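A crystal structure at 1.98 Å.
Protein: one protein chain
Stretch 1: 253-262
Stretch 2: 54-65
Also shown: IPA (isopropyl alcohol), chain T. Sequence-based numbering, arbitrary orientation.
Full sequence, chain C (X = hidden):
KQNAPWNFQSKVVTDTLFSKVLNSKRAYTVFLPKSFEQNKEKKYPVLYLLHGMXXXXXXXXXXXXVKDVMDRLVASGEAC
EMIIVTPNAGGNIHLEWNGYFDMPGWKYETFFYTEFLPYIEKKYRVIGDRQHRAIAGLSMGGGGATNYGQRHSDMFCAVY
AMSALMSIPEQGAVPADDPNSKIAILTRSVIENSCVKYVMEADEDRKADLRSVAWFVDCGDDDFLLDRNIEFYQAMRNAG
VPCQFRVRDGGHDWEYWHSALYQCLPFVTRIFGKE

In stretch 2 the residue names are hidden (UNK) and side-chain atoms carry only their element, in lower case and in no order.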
# COMPACT_ATOMS: atom_id res chain seq x y z
N ASP C 253 -4.80 -12.19 -13.97
CA ASP C 253 -5.08 -13.20 -12.95
C ASP C 253 -5.92 -12.65 -11.81
O ASP C 253 -6.10 -11.44 -11.67
CB ASP C 253 -3.76 -13.78 -12.42
CG ASP C 253 -2.86 -12.72 -11.81
OD1 ASP C 253 -3.28 -12.09 -10.81
OD2 ASP C 253 -1.74 -12.50 -12.33
N TRP C 254 -6.45 -13.56 -10.99
CA TRP C 254 -7.40 -13.18 -9.96
C TRP C 254 -6.78 -12.46 -8.76
O TRP C 254 -7.48 -11.75 -8.04
CB TRP C 254 -8.21 -14.40 -9.50
CG TRP C 254 -9.46 -14.46 -10.32
CD1 TRP C 254 -9.68 -15.23 -11.43
CD2 TRP C 254 -10.63 -13.64 -10.16
NE1 TRP C 254 -10.92 -14.96 -11.95
CE2 TRP C 254 -11.52 -13.99 -11.19
CE3 TRP C 254 -11.01 -12.66 -9.23
CZ2 TRP C 254 -12.78 -13.39 -11.32
CZ3 TRP C 254 -12.26 -12.06 -9.35
CH2 TRP C 254 -13.13 -12.43 -10.40
N GLU C 255 -5.48 -12.60 -8.56
CA GLU C 255 -4.86 -11.76 -7.53
C GLU C 255 -4.94 -10.31 -7.97
O GLU C 255 -5.14 -9.42 -7.15
CB GLU C 255 -3.41 -12.16 -7.25
CG GLU C 255 -3.27 -13.36 -6.33
CD GLU C 255 -3.90 -13.15 -4.96
OE1 GLU C 255 -3.38 -12.33 -4.16
OE2 GLU C 255 -4.93 -13.80 -4.68
N TYR C 256 -4.79 -10.06 -9.27
CA TYR C 256 -4.90 -8.70 -9.78
C TYR C 256 -6.33 -8.14 -9.60
O TYR C 256 -6.51 -6.98 -9.29
CB TYR C 256 -4.50 -8.62 -11.26
CG TYR C 256 -4.05 -7.23 -11.64
CD1 TYR C 256 -2.74 -6.82 -11.39
CD2 TYR C 256 -4.93 -6.32 -12.21
CE1 TYR C 256 -2.31 -5.54 -11.72
CE2 TYR C 256 -4.50 -5.02 -12.53
CZ TYR C 256 -3.19 -4.64 -12.28
OH TYR C 256 -2.75 -3.37 -12.60
N TRP C 257 -7.33 -8.99 -9.81
CA TRP C 257 -8.72 -8.52 -9.87
C TRP C 257 -9.30 -8.43 -8.47
O TRP C 257 -10.04 -7.50 -8.16
CB TRP C 257 -9.55 -9.45 -10.78
CG TRP C 257 -9.00 -9.43 -12.18
CD1 TRP C 257 -8.48 -8.34 -12.83
CD2 TRP C 257 -8.82 -10.55 -13.06
NE1 TRP C 257 -8.01 -8.72 -14.06
CE2 TRP C 257 -8.20 -10.06 -14.23
CE3 TRP C 257 -9.12 -11.91 -12.98
CZ2 TRP C 257 -7.88 -10.89 -15.32
CZ3 TRP C 257 -8.81 -12.74 -14.07
CH2 TRP C 257 -8.20 -12.22 -15.21
N HIS C 258 -8.93 -9.35 -7.59
CA HIS C 258 -9.31 -9.20 -6.19
C HIS C 258 -8.70 -7.93 -5.55
O HIS C 258 -9.39 -7.15 -4.88
CB HIS C 258 -8.90 -10.45 -5.39
CG HIS C 258 -8.81 -10.21 -3.91
ND1 HIS C 258 -7.62 -9.93 -3.27
CD2 HIS C 258 -9.76 -10.21 -2.95
CE1 HIS C 258 -7.84 -9.75 -1.99
NE2 HIS C 258 -9.13 -9.92 -1.76
N SER C 259 -7.40 -7.72 -5.74
CA SER C 259 -6.76 -6.55 -5.18
C SER C 259 -7.32 -5.26 -5.82
O SER C 259 -7.38 -4.22 -5.17
CB SER C 259 -5.23 -6.64 -5.34
OG SER C 259 -4.86 -6.64 -6.70
N ALA C 260 -7.77 -5.35 -7.08
CA ALA C 260 -8.37 -4.20 -7.75
C ALA C 260 -9.63 -3.71 -7.02
O ALA C 260 -9.93 -2.51 -7.01
CB ALA C 260 -8.72 -4.56 -9.23
N LEU C 261 -10.36 -4.63 -6.40
CA LEU C 261 -11.55 -4.25 -5.63
C LEU C 261 -11.26 -3.22 -4.56
O LEU C 261 -12.11 -2.38 -4.27
CB LEU C 261 -12.17 -5.47 -4.97
CG LEU C 261 -13.07 -6.33 -5.85
CD1 LEU C 261 -13.59 -7.48 -5.01
CD2 LEU C 261 -14.24 -5.48 -6.38
N TYR C 262 -10.08 -3.31 -3.95
CA TYR C 262 -9.71 -2.40 -2.88
C TYR C 262 -9.49 -0.98 -3.39
O TYR C 262 -9.51 -0.02 -2.61
CB TYR C 262 -8.46 -2.92 -2.15
CG TYR C 262 -8.78 -4.00 -1.13
CD1 TYR C 262 -9.13 -3.65 0.16
CD2 TYR C 262 -8.76 -5.35 -1.47
CE1 TYR C 262 -9.43 -4.61 1.11
CE2 TYR C 262 -9.07 -6.34 -0.53
CZ TYR C 262 -9.40 -5.94 0.76
OH TYR C 262 -9.71 -6.87 1.73
N UNK C 54 -15.13 -16.98 -20.59
CA UNK C 54 -15.09 -18.34 -20.02
C UNK C 54 -15.74 -18.44 -18.65
O UNK C 54 -16.11 -19.53 -18.22
c UNK C 54 -12.47 -22.58 -23.57
c UNK C 54 -13.34 -22.73 -22.48
n UNK C 54 -11.53 -19.07 -22.92
c UNK C 54 -11.81 -21.41 -23.81
c UNK C 54 -12.92 -19.18 -21.15
c UNK C 54 -12.91 -20.46 -21.82
c UNK C 54 -12.04 -20.34 -22.93
c UNK C 54 -13.57 -21.68 -21.60
c UNK C 54 -12.05 -18.38 -21.85
c UNK C 54 -13.65 -18.84 -19.89
N UNK C 55 -15.85 -17.32 -17.95
CA UNK C 55 -16.38 -17.30 -16.58
C UNK C 55 -17.90 -17.19 -16.53
O UNK C 55 -18.53 -16.88 -17.53
o UNK C 55 -12.41 -15.31 -14.45
o UNK C 55 -14.14 -14.02 -14.82
c UNK C 55 -14.23 -16.29 -15.63
c UNK C 55 -13.55 -15.12 -14.91
c UNK C 55 -15.74 -16.14 -15.79
N UNK C 56 -18.48 -17.45 -15.37
CA UNK C 56 -19.89 -17.21 -15.15
C UNK C 56 -20.09 -16.33 -13.90
O UNK C 56 -19.12 -15.93 -13.24
o UNK C 56 -20.14 -19.32 -13.96
c UNK C 56 -20.67 -18.54 -15.03
c UNK C 56 -20.55 -19.35 -16.32
N UNK C 57 -21.35 -16.06 -13.57
CA UNK C 57 -21.71 -15.04 -12.57
C UNK C 57 -21.12 -15.19 -11.16
O UNK C 57 -20.92 -14.19 -10.50
c UNK C 57 -23.90 -16.31 -12.30
n UNK C 57 -24.42 -16.59 -11.11
c UNK C 57 -23.25 -14.95 -12.46
o UNK C 57 -23.92 -17.11 -13.24
N UNK C 58 -20.86 -16.43 -10.69
CA UNK C 58 -20.46 -16.56 -9.28
C UNK C 58 -18.99 -16.23 -8.98
O UNK C 58 -18.61 -16.27 -7.81
c UNK C 58 -20.70 -18.04 -8.97
c UNK C 58 -21.06 -17.74 -11.32
c UNK C 58 -21.48 -18.60 -10.16
N UNK C 59 -18.18 -15.94 -10.00
CA UNK C 59 -16.74 -15.87 -9.79
C UNK C 59 -16.32 -14.68 -8.90
O UNK C 59 -15.41 -14.80 -8.10
c UNK C 59 -15.99 -15.81 -11.14
c UNK C 59 -14.50 -16.03 -10.92
c UNK C 59 -16.24 -14.50 -11.86
N UNK C 60 -17.00 -13.54 -9.03
CA UNK C 60 -16.65 -12.36 -8.23
C UNK C 60 -16.88 -12.62 -6.74
O UNK C 60 -16.10 -12.16 -5.90
c UNK C 60 -16.67 -10.32 -9.73
c UNK C 60 -15.44 -9.60 -9.52
n UNK C 60 -16.02 -9.37 -11.67
c UNK C 60 -16.97 -10.16 -11.05
c UNK C 60 -17.43 -11.12 -8.71
c UNK C 60 -13.13 -8.06 -9.78
c UNK C 60 -15.07 -9.03 -10.75
c UNK C 60 -13.92 -8.25 -10.89
c UNK C 60 -13.47 -8.63 -8.54
c UNK C 60 -14.61 -9.40 -8.40
N UNK C 61 -17.92 -13.38 -6.40
CA UNK C 61 -18.13 -13.74 -5.01
C UNK C 61 -17.18 -14.86 -4.56
O UNK C 61 -16.62 -14.80 -3.47
c UNK C 61 -19.58 -14.16 -4.78
N UNK C 62 -16.98 -15.86 -5.40
CA UNK C 62 -16.23 -17.05 -4.99
C UNK C 62 -14.72 -16.87 -5.00
O UNK C 62 -14.03 -17.35 -4.12
c UNK C 62 -16.61 -18.25 -5.87
c UNK C 62 -18.09 -18.50 -5.86
c UNK C 62 -18.48 -19.83 -6.48
o UNK C 62 -19.63 -20.27 -6.24
o UNK C 62 -17.64 -20.43 -7.19
N UNK C 63 -14.20 -16.18 -6.01
CA UNK C 63 -12.75 -15.97 -6.10
C UNK C 63 -12.38 -14.50 -5.83
O UNK C 63 -11.28 -14.21 -5.37
c UNK C 63 -10.71 -16.21 -7.67
n UNK C 63 -8.48 -14.86 -5.35
c UNK C 63 -9.87 -17.00 -6.65
n UNK C 63 -8.42 -16.72 -6.73
c UNK C 63 -12.23 -16.42 -7.47
c UNK C 63 -7.80 -15.72 -6.10
n UNK C 63 -6.49 -15.57 -6.21
N UNK C 64 -13.29 -13.59 -6.15
CA UNK C 64 -13.08 -12.17 -5.89
C UNK C 64 -13.28 -11.86 -4.42
O UNK C 64 -12.79 -10.84 -3.94
N UNK C 65 -13.98 -12.75 -3.72
CA UNK C 65 -14.33 -12.55 -2.31
C UNK C 65 -15.01 -11.20 -2.05
O UNK C 65 -14.70 -10.51 -1.06
c UNK C 65 -12.11 -16.19 -1.57
c UNK C 65 -11.14 -14.29 -2.06
n UNK C 65 -11.00 -15.65 -2.03
n UNK C 65 -12.96 -15.22 -1.29
c UNK C 65 -12.38 -14.00 -1.59
c UNK C 65 -13.09 -12.70 -1.41
C1 IPA T . -10.23 -15.50 -18.96
C2 IPA T . -10.16 -15.54 -17.43
C3 IPA T . -8.76 -15.85 -16.91
O2 IPA T . -10.62 -14.29 -16.93
O HOH W 1 -7.30 -13.23 -3.34

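Position 54 carries one carbon followed by fused five- and six-membered rings holding eight carbons and one nitrogen. An indole is the match, so this is Trp 54; it makes no contact with stretch 1. Position 55 has three carbons in a row, the third bearing two oxygens, one of them 2.9 Å from Trp 254 NE1. That is a carboxylate on a two-carbon arm, Glu 55. The oxygen near Trp 254 is OE2, which accepts a hydrogen bond from Trp 254 NE1 (N-H...acceptor angle 151°) and a weak one from isopropyl alcohol O2 (3.2 Å from Glu 55 OE2).

At position 56 one carbon carries an oxygen and a carbon, giving Thr 56. Position 57 has two carbons, the second with one oxygen and one nitrogen: Asn 57. At position 58 three carbons close a ring onto the backbone nitrogen, which defines Pro 58. None of these three touches stretch 1; they belong to a type I turn that starts at Thr 56 and ends at position 59.

Position 59 shows one carbon bearing two more, a branch at CB without oxygen, and one of the branch carbons lies 3.2 Å from Trp 254 CZ2, hence Val 59; the carbon in contact is CG2. Position 60 repeats the indole pattern and packs against Trp 254, Trp 257 and Leu 261: Trp 60. The edge of Trp 254 meets its face, with six-membered ring centroids 4.9 Å apart and planes at 76°, while Leu 261 CG approaches Trp 60 CZ3 at 3.6 Å.

A single carbon marks position 61 as Ala 61, pointing away. Position 62, three carbons ending in two oxygens, is Glu 62, also out of contact. Position 63 has three carbons, a nitrogen, then a carbon with two nitrogens, a guanidinium that reaches Glu 255 while the carbon chain packs on Trp 254: Arg 63. Its NH2 forms a salt bridge with Glu 255 OE2 (2.8 Å, hydrogen-bond angle 165°), and a water links Arg 63 NH1 to the same oxygen.

Position 64 has no side-chain atoms, and its CA lies 3.6 Å from Trp 254 CZ3; it is Gly 64. An ideal CB here would lie 2.4 Å from Trp 60 O, a clash, and 3.2 Å from Trp 254 CZ3, which is tight. Position 65, one carbon and a five-membered ring of three carbons and two nitrogens, has a ring carbon 4.4 Å from His 258 CD2 and is His 65; that carbon is CD2.

The contact, burying 565 Å², centres on Trp 254. Arg 63 CG sits over its five-membered ring, 3.8 Å from the centroid and 30° off the normal, while Glu 55 engages its indole nitrogen. Aromatic packing thus combines with a directed hydrogen bond and a salt bridge.

Stretch 2 (54-65) WETNPVWAERGH
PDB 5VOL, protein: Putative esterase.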